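Local structure of FAA hydrolase family protein (Pseudomonas aeruginosa, 6J5Y) at residues V10-H15 and V59-A64; E47-F52 and L176-A181; G107-L112 and G143-A148; P154-I159 and D172-I177; A158-V163 and L217-G222. The protein probably hydrolyses fumarylpyruvate to fumarate and pyruvate with the help of a divalent metal ion, as a member of the fumarylacetoacetate hydrolase superfamily. One frame throughout, in Å; residues are numbered along the deposited sequence.

Contact 1 of 5, residues V10-H15 and V59-A64; sequences VSLTIH and VVPVAA
In Val10 and Val59 alike, CG1 lies anti to the backbone N (chi1 174° and 175°), and the two methyls placed in this way meet at 3.9 Å between Val10 CG1 and Val59 CG1. Val10 CG1 is shared further. It rests on the carbonyl of its partner, 3.4 Å from Val59 O, and also touches the proline ring, with Val10 CG1 3.9 Å from Pro61 CD. Leu12 adds its CD2, which reaches Val59 CG1 at 3.9 Å, the two side chains crossing at about a right angle. Pro61 meets the backbone as well, for its CG lies 3.6 Å from Ser11 O. No hydrogen bond joins the segments; with strand axes 7.1 Å apart at closest, side chains fill the interval, and beta-branched valine and ring-closed proline present compact hydrocarbon there. Leu12 and Val59 both also touch Ile142 of strand 140-147. The arrangement is that of side-chain packing between sheets: strand 11-13, paired with strand 20-22 in a small antiparallel hairpin, lies against strand 59-61 of the large mixed sheet.

Contact 2 of 5, residues E47-F52 and L176-A181; sequences EPPFFF and LIWSVA
Pro49 is laid over one face of the Trp178 indole, whose CG lies anti to the carbonyl carbon, beside the backbone N (chi1 -68°), and the proline ring can be followed atom by atom across that surface. Pro49 CB sits over Trp178 CE3, the benzene carbon next to the ring fusion, at 3.7 Å. Next, CG lies above the fusion, 3.9 Å from Trp178 CD2, and also touches Ile177, Pro49 CG to Ile177 CG2 being 4.1 Å. CD completes the CH-pi contact: Pro49 CD is 3.9 Å from the centroid of the Trp178 six-membered ring, only 14° off its normal. Proline suits the place, since its ring is rigid and the C-H groups at CD, next to nitrogen, are slightly polarised toward a pi face. Pro48 CB approaches Trp178 CZ2 obliquely at 3.9 Å, and Phe51 CZ comes within 3.7 Å of Trp178 CZ3, the two aromatic planes inclined at 42°. Tyr186 of helix 180-190 adds an edge-to-face partner to the indole. Ser179 follows as the N-cap of that helix; its OG caps a backbone N and its own N is bound by Glu182, consistent with a capping box. The proline-tryptophan packing thus joins the helix entrance to strand 50-54, where Phe52 lines the pyruvate pocket of this hydrolase.

Contact 3 of 5, residues G107-L112 and G143-A148; sequences GYAVGL and GPLYPA
Tyr108 and Tyr146 face each other as an antiparallel hydrogen-bonded pair, and backbone bonds carry most of this contact. Tyr146 N gives a short bond of 2.6 Å to Tyr108 O, nearly straight at 168°, and Tyr108 N returns one of 2.9 Å to Tyr146 O. Farther along, Gly143 N donates to Val110 O at 2.9 Å. Between these two sites the chains part, and a water fills the interruption: it accepts from Val110 N and donates to Pro144 O, so both of these polar atoms are satisfied.

Close carbon-oxygen contacts form a second group. Gly107 CA comes to 3.1 Å from Tyr146 O; a side chain at this position would run into that same oxygen, so glycine suits it. Leu145 CA makes a CA-H...O contact with Tyr108 O, and Ala109 CB lies 3.3 Å from Pro144 O.

The apolar contacts are fewer. CG of Leu145 stands anti to the backbone N (chi1 -171°), and from it CD1 reaches Ala109 CB at 4.1 Å. The Ala109 methyl points at the other segment, where the carbonyl oxygens of Gly143 and Pro144 leave little room. Tyr108 meets Ala148 CB at the edge of its ring, through CE1 at 4.2 Å, while its hydroxyl is hydrogen-bonded to His153.

Strand 105-116 has strand 79-89 as another neighbour, antiparallel to it, so this contact lies within the large mixed sheet. Val110 and Leu112 pack on Leu226 of strand 225-231, and the Tyr146 ring stacks with His15, just after strand 11-13.

Contact 4 of 5, residues P154-I159 and D172-I177; sequences PRHAAI and DIDQLI
The imidazole of His156 and the carboxylate of Asp174 stand almost perpendicular, their planes 81° apart, and meet at an edge of the imidazole: His156 ND1 donates to Asp174 OD2 at 2.8 Å. The acceptor uses its anti lone pair and lies 24° out of the ring plane, and the bond is bent. A second carboxylate, that of Asp172, works on the backbone. Its OD1 takes Ala157 N on the syn side at 2.8 Å, almost straight, and with its anti lone pair accepts Asp174 N, 3.0 Å from Asp172 OD1. Ala158 and Asp172 form an antiparallel non-hydrogen-bonded pair where strands 158-163 and 166-172 run side by side, and the second bond of Asp172 OD1 makes the Asx turn that follows, opening the 3-10 segment 173-175; aspartate is suited to it because its short side chain can fold back on the next residues. Two N-H donors thus grip one oxygen and would help to stabilise its negative charge. Ile173 N completes the backbone link by donating to Ala157 O at 2.9 Å. Ile173 CG1 lies between the backbone N and carbonyl carbon (chi1 70°), and CD1 beyond it touches Ala157 CB at 3.6 Å and Pro154 O at 3.5 Å. Alanine suits the place, its single methyl packing directly against this branched chain, which also packs on Leu85 of strand 79-89. Arg155 forms a salt bridge with Glu102.

Contact 5 of 5, residues A158-V163 and L217-G222; sequences AISLQV and LGAIDG
Ala158 to Gln162 run antiparallel to Leu217 to Asp221, the strand axes 4.7 Å apart at closest and 169° between directions, with paired backbone bonds at Ser160-Ala219 and Gln162-Leu217. At the end of the pairing Asp221 doubles its hold on Ala158. Asp221 N donates to Ala158 O at 3.0 Å, and Ala158 N donates to Asp221 OD2 at 2.8 Å, arriving from above the carboxylate plane. Aspartate suits the strand end because its side chain can accept an N-H. On the inner face the isoleucines suit burial: Ile159 and Ile220 lie side by side, and Ile159 CD1 touches Ile220 CD1 at 3.7 Å. The two strands are neighbours in a five-stranded mixed sheet, where strand 158-163 also pairs with strand 166-172 and strand 215-220 with strand 225-231. The inner face turns toward the large sheet: Leu161 packs on Ile83 and Leu112, and Ile220 on Val110. Gly218 makes a CA-H...O contact, its CA 3.2 Å from Ser160 O. On the partly exposed outer face, serine, alanine and glutamine suit their places: Ser160 stands opposite Ala219, and Gln162 CG, between its backbone N and carbonyl carbon (chi1 60°), meets Leu217 CB at 3.8 Å.

Overall arrangement
Contact 3 is the most deeply buried and, like contact 5, is built on strand pairing; one belongs to the large mixed sheet, the other to the five-stranded sheet, and the two sheets pack face against face there. Contacts 1, 4 and 5 are partly buried. Contacts 4 and 5 share Ala158 and Ile159, but in contact 4 a single strand pair leads into an Asx turn held by one carboxylate, with a second bound to a histidine. Contacts 1 and 2 lack hydrogen bonds between their segments and rely on hydrocarbon and aromatic packing, on opposite sides of the chain's centre. Contact 2, at the surface close to the pyruvate pocket, overlaps contact 4 at Leu176 and Ile177; contact 1 adjoins contact 3.

Contact 1 of 5, residues V10-H15 and V59-A64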
# COMPACT_ATOMS: atom_id res chain seq x y z
N VAL A 10 2.60 15.17 -2.60
CA VAL A 10 2.54 14.42 -1.33
C VAL A 10 3.96 13.95 -1.03
O VAL A 10 4.61 13.37 -1.92
CB VAL A 10 1.56 13.23 -1.37
CG1 VAL A 10 1.65 12.40 -0.09
CG2 VAL A 10 0.14 13.72 -1.63
N SER A 11 4.44 14.22 0.18
CA SER A 11 5.82 13.86 0.56
C SER A 11 5.80 13.10 1.87
O SER A 11 5.23 13.57 2.83
CB SER A 11 6.71 15.04 0.57
OG SER A 11 6.03 16.18 1.05
N LEU A 12 6.39 11.92 1.86
CA LEU A 12 6.41 11.00 3.02
C LEU A 12 7.39 11.58 4.03
O LEU A 12 8.43 12.06 3.56
CB LEU A 12 6.90 9.63 2.57
CG LEU A 12 6.08 9.00 1.45
CD1 LEU A 12 6.52 7.56 1.22
CD2 LEU A 12 4.60 9.06 1.80
N THR A 13 7.10 11.46 5.32
CA THR A 13 8.12 11.71 6.38
C THR A 13 9.10 10.55 6.31
O THR A 13 8.70 9.42 5.88
CB THR A 13 7.51 11.96 7.76
OG1 THR A 13 6.97 10.74 8.26
CG2 THR A 13 6.46 13.05 7.77
N ILE A 14 10.37 10.85 6.57
CA ILE A 14 11.51 9.89 6.52
C ILE A 14 11.98 9.72 7.97
O ILE A 14 12.30 10.74 8.62
CB ILE A 14 12.65 10.36 5.59
CG1 ILE A 14 12.19 10.53 4.14
CG2 ILE A 14 13.81 9.38 5.71
CD1 ILE A 14 13.24 11.04 3.14
N HIS A 15 11.94 8.49 8.46
CA HIS A 15 12.19 8.14 9.87
C HIS A 15 13.55 8.74 10.25
O HIS A 15 14.52 8.51 9.51
CB HIS A 15 12.08 6.62 10.06
CG HIS A 15 12.64 6.16 11.36
ND1 HIS A 15 11.95 6.29 12.56
CD2 HIS A 15 13.82 5.58 11.66
CE1 HIS A 15 12.70 5.81 13.54
NE2 HIS A 15 13.85 5.37 13.01
N VAL A 59 -2.42 9.34 -1.20
CA VAL A 59 -1.45 8.96 -0.14
C VAL A 59 -1.53 9.97 1.01
O VAL A 59 -1.43 11.22 0.74
CB VAL A 59 -0.01 8.82 -0.69
CG1 VAL A 59 1.01 8.56 0.41
CG2 VAL A 59 0.06 7.72 -1.73
N VAL A 60 -1.74 9.49 2.24
CA VAL A 60 -1.82 10.41 3.42
C VAL A 60 -0.82 9.97 4.48
O VAL A 60 -1.02 8.99 5.21
CB VAL A 60 -3.26 10.67 3.90
CG1 VAL A 60 -4.18 9.48 3.72
CG2 VAL A 60 -3.34 11.24 5.30
N PRO A 61 0.32 10.69 4.55
CA PRO A 61 1.37 10.44 5.54
C PRO A 61 0.83 10.55 6.97
O PRO A 61 0.10 11.48 7.25
CB PRO A 61 2.38 11.59 5.30
CG PRO A 61 2.16 11.95 3.86
CD PRO A 61 0.67 11.80 3.64
N VAL A 62 1.16 9.57 7.81
CA VAL A 62 0.76 9.54 9.25
C VAL A 62 2.05 9.51 10.07
O VAL A 62 2.83 8.56 9.89
CB VAL A 62 -0.13 8.32 9.54
CG1 VAL A 62 -0.62 8.35 10.98
CG2 VAL A 62 -1.31 8.20 8.56
N ALA A 63 2.30 10.52 10.90
CA ALA A 63 3.52 10.59 11.73
C ALA A 63 3.47 9.46 12.76
O ALA A 63 2.36 9.09 13.18
CB ALA A 63 3.63 11.95 12.40
N ALA A 64 4.63 8.93 13.18
CA ALA A 64 4.75 7.97 14.29
C ALA A 64 4.23 8.65 15.56
O ALA A 64 4.64 9.80 15.83
CB ALA A 64 6.19 7.52 14.44

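Contact 2 of 5, residues E47-F52 and L176-A181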
# COMPACT_ATOMS: atom_id res chain seq x y z
N GLU A 47 -3.37 -18.45 -11.19
CA GLU A 47 -3.52 -17.08 -11.71
C GLU A 47 -2.48 -16.22 -11.00
O GLU A 47 -2.37 -16.34 -9.81
CB GLU A 47 -4.94 -16.59 -11.50
CG GLU A 47 -5.94 -17.28 -12.39
CD GLU A 47 -7.40 -16.94 -12.15
OE1 GLU A 47 -7.92 -17.26 -11.05
OE2 GLU A 47 -8.00 -16.34 -13.07
N PRO A 48 -1.71 -15.36 -11.67
CA PRO A 48 -0.73 -14.61 -10.95
C PRO A 48 -1.27 -13.33 -10.30
O PRO A 48 -2.42 -13.03 -10.43
CB PRO A 48 0.20 -14.18 -12.10
CG PRO A 48 -0.72 -13.98 -13.24
CD PRO A 48 -1.77 -15.04 -13.07
N PRO A 49 -0.44 -12.66 -9.48
CA PRO A 49 -0.77 -11.30 -9.04
C PRO A 49 -0.99 -10.31 -10.20
O PRO A 49 -0.76 -10.66 -11.33
CB PRO A 49 0.46 -10.90 -8.21
CG PRO A 49 1.03 -12.23 -7.74
CD PRO A 49 0.83 -13.15 -8.94
N PHE A 50 -1.42 -9.09 -9.90
CA PHE A 50 -1.78 -8.07 -10.91
C PHE A 50 -1.55 -6.67 -10.33
O PHE A 50 -1.32 -6.49 -9.10
CB PHE A 50 -3.23 -8.24 -11.37
CG PHE A 50 -4.25 -8.14 -10.27
CD1 PHE A 50 -4.64 -6.91 -9.78
CD2 PHE A 50 -4.83 -9.28 -9.72
CE1 PHE A 50 -5.58 -6.80 -8.77
CE2 PHE A 50 -5.75 -9.18 -8.69
CZ PHE A 50 -6.13 -7.94 -8.23
N PHE A 51 -1.62 -5.68 -11.20
CA PHE A 51 -1.21 -4.29 -10.87
C PHE A 51 -2.38 -3.36 -11.04
O PHE A 51 -3.10 -3.48 -12.04
CB PHE A 51 -0.04 -3.86 -11.76
CG PHE A 51 1.19 -4.72 -11.65
CD1 PHE A 51 1.72 -5.03 -10.42
CD2 PHE A 51 1.81 -5.21 -12.80
CE1 PHE A 51 2.85 -5.83 -10.32
CE2 PHE A 51 2.95 -6.00 -12.69
CZ PHE A 51 3.47 -6.29 -11.46
N PHE A 52 -2.52 -2.41 -10.12
CA PHE A 52 -3.41 -1.24 -10.26
C PHE A 52 -2.70 -0.05 -9.62
O PHE A 52 -1.55 -0.21 -9.15
CB PHE A 52 -4.78 -1.51 -9.66
CG PHE A 52 -4.82 -1.81 -8.18
CD1 PHE A 52 -4.62 -3.11 -7.72
CD2 PHE A 52 -5.12 -0.82 -7.27
CE1 PHE A 52 -4.72 -3.41 -6.38
CE2 PHE A 52 -5.18 -1.11 -5.91
CZ PHE A 52 -4.96 -2.41 -5.47
N LEU A 176 4.91 -13.19 0.38
CA LEU A 176 4.59 -12.49 -0.89
C LEU A 176 4.79 -13.49 -2.03
O LEU A 176 5.85 -14.16 -2.02
CB LEU A 176 5.51 -11.28 -1.09
CG LEU A 176 5.27 -10.06 -0.20
CD1 LEU A 176 6.36 -9.01 -0.41
CD2 LEU A 176 3.90 -9.45 -0.47
N ILE A 177 3.85 -13.59 -2.96
CA ILE A 177 3.96 -14.51 -4.14
C ILE A 177 5.05 -13.94 -5.05
O ILE A 177 6.01 -14.67 -5.36
CB ILE A 177 2.63 -14.72 -4.87
CG1 ILE A 177 1.56 -15.36 -3.97
CG2 ILE A 177 2.86 -15.54 -6.13
CD1 ILE A 177 0.13 -15.29 -4.51
N TRP A 178 4.92 -12.68 -5.44
CA TRP A 178 6.03 -11.88 -6.02
C TRP A 178 6.67 -11.05 -4.91
O TRP A 178 6.05 -10.11 -4.45
CB TRP A 178 5.55 -11.01 -7.19
CG TRP A 178 5.14 -11.79 -8.40
CD1 TRP A 178 5.44 -13.08 -8.73
CD2 TRP A 178 4.36 -11.28 -9.49
NE1 TRP A 178 4.90 -13.41 -9.94
CE2 TRP A 178 4.21 -12.34 -10.42
CE3 TRP A 178 3.76 -10.05 -9.75
CZ2 TRP A 178 3.50 -12.18 -11.61
CZ3 TRP A 178 3.06 -9.89 -10.93
CH2 TRP A 178 2.92 -10.95 -11.83
N SER A 179 7.87 -11.43 -4.49
CA SER A 179 8.72 -10.68 -3.54
C SER A 179 8.85 -9.22 -4.00
O SER A 179 8.53 -8.93 -5.17
CB SER A 179 10.08 -11.34 -3.45
OG SER A 179 10.77 -11.22 -4.70
N VAL A 180 9.40 -8.35 -3.15
CA VAL A 180 9.69 -6.95 -3.53
C VAL A 180 10.46 -6.96 -4.86
O VAL A 180 10.11 -6.18 -5.77
CB VAL A 180 10.44 -6.20 -2.42
CG1 VAL A 180 10.97 -4.87 -2.93
CG2 VAL A 180 9.55 -6.00 -1.20
N ALA A 181 11.50 -7.78 -4.95
CA ALA A 181 12.43 -7.84 -6.10
C ALA A 181 11.68 -8.23 -7.37
O ALA A 181 11.88 -7.60 -8.39
CB ALA A 181 13.55 -8.84 -5.81

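Contact 3 of 5, residues G107-L112 and G143-A148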
# COMPACT_ATOMS: atom_id res chain seq x y z
N GLY A 107 13.63 2.72 0.23
CA GLY A 107 13.08 2.60 1.59
C GLY A 107 11.75 1.88 1.63
O GLY A 107 11.25 1.47 0.55
N TYR A 108 11.21 1.69 2.84
CA TYR A 108 10.02 0.87 3.14
C TYR A 108 9.15 1.60 4.18
O TYR A 108 9.67 2.43 4.95
CB TYR A 108 10.43 -0.53 3.62
CG TYR A 108 11.26 -1.33 2.66
CD1 TYR A 108 12.63 -1.16 2.59
CD2 TYR A 108 10.69 -2.29 1.83
CE1 TYR A 108 13.42 -1.89 1.72
CE2 TYR A 108 11.47 -3.02 0.94
CZ TYR A 108 12.84 -2.83 0.89
OH TYR A 108 13.64 -3.52 -0.00
N ALA A 109 7.83 1.40 4.12
CA ALA A 109 6.88 1.98 5.10
C ALA A 109 5.69 1.03 5.27
O ALA A 109 5.51 0.13 4.44
CB ALA A 109 6.48 3.35 4.64
N VAL A 110 4.94 1.20 6.35
CA VAL A 110 3.64 0.51 6.57
C VAL A 110 2.55 1.28 5.81
O VAL A 110 2.50 2.49 5.98
CB VAL A 110 3.29 0.46 8.07
CG1 VAL A 110 2.05 -0.38 8.32
CG2 VAL A 110 4.48 -0.01 8.90
N GLY A 111 1.71 0.59 5.04
CA GLY A 111 0.61 1.23 4.31
C GLY A 111 -0.71 0.52 4.48
O GLY A 111 -0.71 -0.66 4.84
N LEU A 112 -1.79 1.23 4.19
CA LEU A 112 -3.16 0.70 4.13
C LEU A 112 -3.72 0.96 2.73
O LEU A 112 -3.78 2.13 2.29
CB LEU A 112 -4.03 1.38 5.19
CG LEU A 112 -3.94 0.82 6.60
CD1 LEU A 112 -4.52 1.80 7.59
CD2 LEU A 112 -4.67 -0.52 6.68
N GLY A 143 2.80 5.23 6.85
CA GLY A 143 3.67 5.67 7.95
C GLY A 143 4.92 6.36 7.41
O GLY A 143 5.11 6.46 6.20
N PRO A 144 5.82 6.79 8.32
CA PRO A 144 7.15 7.26 7.94
C PRO A 144 7.93 6.26 7.07
O PRO A 144 7.75 5.05 7.18
CB PRO A 144 7.87 7.52 9.27
CG PRO A 144 6.99 6.92 10.34
CD PRO A 144 5.60 6.88 9.77
N LEU A 145 8.76 6.79 6.19
CA LEU A 145 9.57 5.99 5.25
C LEU A 145 10.88 5.60 5.93
O LEU A 145 11.61 6.50 6.34
CB LEU A 145 9.80 6.79 3.97
CG LEU A 145 10.42 6.01 2.82
CD1 LEU A 145 9.61 4.77 2.48
CD2 LEU A 145 10.57 6.91 1.61
N TYR A 146 11.18 4.31 6.04
CA TYR A 146 12.46 3.83 6.63
C TYR A 146 13.48 3.58 5.52
O TYR A 146 13.26 2.71 4.66
CB TYR A 146 12.25 2.58 7.47
CG TYR A 146 11.58 2.85 8.80
CD1 TYR A 146 10.25 3.22 8.86
CD2 TYR A 146 12.28 2.71 9.99
CE1 TYR A 146 9.63 3.47 10.07
CE2 TYR A 146 11.67 2.94 11.21
CZ TYR A 146 10.35 3.34 11.25
OH TYR A 146 9.75 3.59 12.44
N PRO A 147 14.62 4.31 5.47
CA PRO A 147 15.64 4.05 4.45
C PRO A 147 16.23 2.63 4.54
O PRO A 147 16.53 2.17 5.66
CB PRO A 147 16.75 5.07 4.73
CG PRO A 147 16.10 6.13 5.60
CD PRO A 147 14.96 5.46 6.33
N ALA A 148 16.45 2.00 3.38
CA ALA A 148 17.19 0.72 3.27
C ALA A 148 18.64 0.92 3.77
O ALA A 148 19.27 -0.06 4.18
CB ALA A 148 17.09 0.19 1.87
O HOH W 1 5.89 3.16 8.03

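Contact 4 of 5, residues P154-I159 and D172-I177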
# COMPACT_ATOMS: atom_id res chain seq x y z
N PRO A 154 14.54 -6.13 3.77
CA PRO A 154 14.07 -7.28 4.54
C PRO A 154 13.26 -8.22 3.64
O PRO A 154 12.47 -7.75 2.83
CB PRO A 154 13.19 -6.64 5.63
CG PRO A 154 12.69 -5.38 4.98
CD PRO A 154 13.83 -4.89 4.11
N ARG A 155 13.52 -9.51 3.77
CA ARG A 155 12.80 -10.61 3.07
C ARG A 155 11.87 -11.34 4.04
O ARG A 155 11.00 -12.08 3.56
CB ARG A 155 13.79 -11.59 2.45
CG ARG A 155 13.95 -11.43 0.95
CD ARG A 155 14.80 -10.23 0.58
NE ARG A 155 15.65 -10.59 -0.55
CZ ARG A 155 16.78 -9.97 -0.88
NH1 ARG A 155 17.46 -10.40 -1.93
NH2 ARG A 155 17.22 -8.93 -0.17
N HIS A 156 12.12 -11.18 5.34
CA HIS A 156 11.33 -11.71 6.47
C HIS A 156 10.92 -10.51 7.34
O HIS A 156 11.79 -9.64 7.58
CB HIS A 156 12.15 -12.75 7.26
CG HIS A 156 12.65 -13.88 6.42
ND1 HIS A 156 11.91 -15.05 6.24
CD2 HIS A 156 13.78 -14.04 5.70
CE1 HIS A 156 12.59 -15.88 5.47
NE2 HIS A 156 13.75 -15.28 5.13
N ALA A 157 9.66 -10.46 7.77
CA ALA A 157 9.12 -9.43 8.69
C ALA A 157 7.64 -9.72 8.98
O ALA A 157 6.88 -9.82 8.01
CB ALA A 157 9.26 -8.05 8.10
N ALA A 158 7.24 -9.82 10.25
CA ALA A 158 5.82 -9.95 10.61
C ALA A 158 5.11 -8.66 10.17
O ALA A 158 5.72 -7.56 10.29
CB ALA A 158 5.60 -10.22 12.09
N ILE A 159 3.91 -8.85 9.64
CA ILE A 159 2.96 -7.80 9.17
C ILE A 159 1.61 -8.10 9.82
O ILE A 159 1.13 -9.28 9.75
CB ILE A 159 2.90 -7.75 7.63
CG1 ILE A 159 1.91 -6.69 7.12
CG2 ILE A 159 2.62 -9.14 7.06
CD1 ILE A 159 2.13 -6.31 5.67
N ASP A 172 3.60 -12.69 7.26
CA ASP A 172 5.02 -12.32 7.10
C ASP A 172 5.25 -11.91 5.64
O ASP A 172 4.77 -12.63 4.73
CB ASP A 172 5.95 -13.45 7.52
CG ASP A 172 7.34 -12.93 7.81
OD1 ASP A 172 8.02 -12.51 6.86
OD2 ASP A 172 7.71 -12.89 8.99
N ILE A 173 6.01 -10.85 5.42
CA ILE A 173 6.32 -10.37 4.04
C ILE A 173 6.97 -11.49 3.23
O ILE A 173 6.97 -11.37 2.01
CB ILE A 173 7.16 -9.09 4.04
CG1 ILE A 173 8.60 -9.32 4.52
CG2 ILE A 173 6.47 -8.00 4.84
CD1 ILE A 173 9.45 -8.07 4.47
N ASP A 174 7.50 -12.54 3.87
CA ASP A 174 8.17 -13.65 3.15
C ASP A 174 7.11 -14.54 2.50
O ASP A 174 7.51 -15.39 1.72
CB ASP A 174 9.17 -14.38 4.04
CG ASP A 174 8.55 -15.39 4.99
OD1 ASP A 174 7.33 -15.60 4.89
OD2 ASP A 174 9.31 -15.95 5.83
N GLN A 175 5.82 -14.28 2.74
CA GLN A 175 4.64 -14.96 2.12
C GLN A 175 4.23 -14.28 0.80
O GLN A 175 3.26 -14.74 0.18
CB GLN A 175 3.46 -14.94 3.10
CG GLN A 175 3.67 -15.75 4.37
CD GLN A 175 3.85 -17.22 4.09
OE1 GLN A 175 4.88 -17.81 4.40
NE2 GLN A 175 2.84 -17.83 3.50
N LEU A 176 4.91 -13.19 0.38
CA LEU A 176 4.59 -12.49 -0.89
C LEU A 176 4.79 -13.49 -2.03
O LEU A 176 5.85 -14.16 -2.02
CB LEU A 176 5.51 -11.28 -1.09
CG LEU A 176 5.27 -10.06 -0.20
CD1 LEU A 176 6.36 -9.01 -0.41
CD2 LEU A 176 3.90 -9.45 -0.47
N ILE A 177 3.85 -13.59 -2.96
CA ILE A 177 3.96 -14.51 -4.14
C ILE A 177 5.05 -13.94 -5.05
O ILE A 177 6.01 -14.67 -5.36
CB ILE A 177 2.63 -14.72 -4.87
CG1 ILE A 177 1.56 -15.36 -3.97
CG2 ILE A 177 2.86 -15.54 -6.13
CD1 ILE A 177 0.13 -15.29 -4.51

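Contact 5 of 5, residues A158-V163 and L217-G222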
# COMPACT_ATOMS: atom_id res chain seq x y z
N ALA A 158 7.24 -9.82 10.25
CA ALA A 158 5.82 -9.95 10.61
C ALA A 158 5.11 -8.66 10.17
O ALA A 158 5.72 -7.56 10.29
CB ALA A 158 5.60 -10.22 12.09
N ILE A 159 3.91 -8.85 9.64
CA ILE A 159 2.96 -7.80 9.17
C ILE A 159 1.61 -8.10 9.82
O ILE A 159 1.13 -9.28 9.75
CB ILE A 159 2.90 -7.75 7.63
CG1 ILE A 159 1.91 -6.69 7.12
CG2 ILE A 159 2.62 -9.14 7.06
CD1 ILE A 159 2.13 -6.31 5.67
N SER A 160 1.03 -7.10 10.45
CA SER A 160 -0.15 -7.28 11.33
C SER A 160 -1.05 -6.05 11.26
O SER A 160 -0.54 -4.90 11.08
CB SER A 160 0.31 -7.54 12.73
OG SER A 160 0.83 -6.34 13.28
N LEU A 161 -2.35 -6.28 11.41
CA LEU A 161 -3.37 -5.22 11.48
C LEU A 161 -4.34 -5.59 12.59
O LEU A 161 -4.89 -6.73 12.55
CB LEU A 161 -4.13 -5.08 10.16
CG LEU A 161 -5.05 -3.86 10.08
CD1 LEU A 161 -5.24 -3.45 8.64
CD2 LEU A 161 -6.40 -4.13 10.72
N GLN A 162 -4.53 -4.68 13.54
CA GLN A 162 -5.55 -4.89 14.58
C GLN A 162 -6.60 -3.80 14.43
O GLN A 162 -6.28 -2.68 13.96
CB GLN A 162 -4.90 -5.02 15.96
CG GLN A 162 -4.11 -3.81 16.39
CD GLN A 162 -3.84 -3.85 17.88
OE1 GLN A 162 -4.38 -3.05 18.64
NE2 GLN A 162 -3.05 -4.83 18.29
N VAL A 163 -7.85 -4.17 14.72
CA VAL A 163 -8.97 -3.20 14.79
C VAL A 163 -9.52 -3.27 16.21
O VAL A 163 -9.94 -4.39 16.62
CB VAL A 163 -10.05 -3.48 13.73
CG1 VAL A 163 -11.24 -2.56 13.92
CG2 VAL A 163 -9.48 -3.36 12.31
N LEU A 217 -4.67 -0.41 13.90
CA LEU A 217 -3.21 -0.26 14.09
C LEU A 217 -2.49 -1.34 13.26
O LEU A 217 -2.65 -2.53 13.54
CB LEU A 217 -2.88 -0.36 15.58
CG LEU A 217 -1.46 0.04 15.98
CD1 LEU A 217 -1.23 1.53 15.80
CD2 LEU A 217 -1.18 -0.38 17.42
N GLY A 218 -1.76 -0.91 12.26
CA GLY A 218 -0.89 -1.78 11.47
C GLY A 218 0.53 -1.68 11.96
O GLY A 218 0.88 -0.66 12.53
N ALA A 219 1.31 -2.72 11.74
CA ALA A 219 2.74 -2.71 12.06
C ALA A 219 3.46 -3.66 11.13
O ALA A 219 2.89 -4.68 10.71
CB ALA A 219 2.92 -3.01 13.51
N ILE A 220 4.70 -3.31 10.80
CA ILE A 220 5.67 -4.27 10.20
C ILE A 220 6.96 -4.18 11.00
O ILE A 220 7.41 -3.05 11.25
CB ILE A 220 5.85 -3.99 8.70
CG1 ILE A 220 4.49 -4.01 7.99
CG2 ILE A 220 6.88 -4.95 8.13
CD1 ILE A 220 4.49 -3.54 6.55
N ASP A 221 7.55 -5.35 11.31
CA ASP A 221 8.85 -5.45 12.03
C ASP A 221 9.87 -4.48 11.42
O ASP A 221 10.10 -4.52 10.18
CB ASP A 221 9.44 -6.85 11.99
CG ASP A 221 8.63 -7.88 12.77
OD1 ASP A 221 7.87 -7.48 13.65
OD2 ASP A 221 8.78 -9.07 12.48
N GLY A 222 10.51 -3.68 12.28
CA GLY A 222 11.54 -2.71 11.85
C GLY A 222 10.92 -1.44 11.29
O GLY A 222 11.65 -0.48 11.18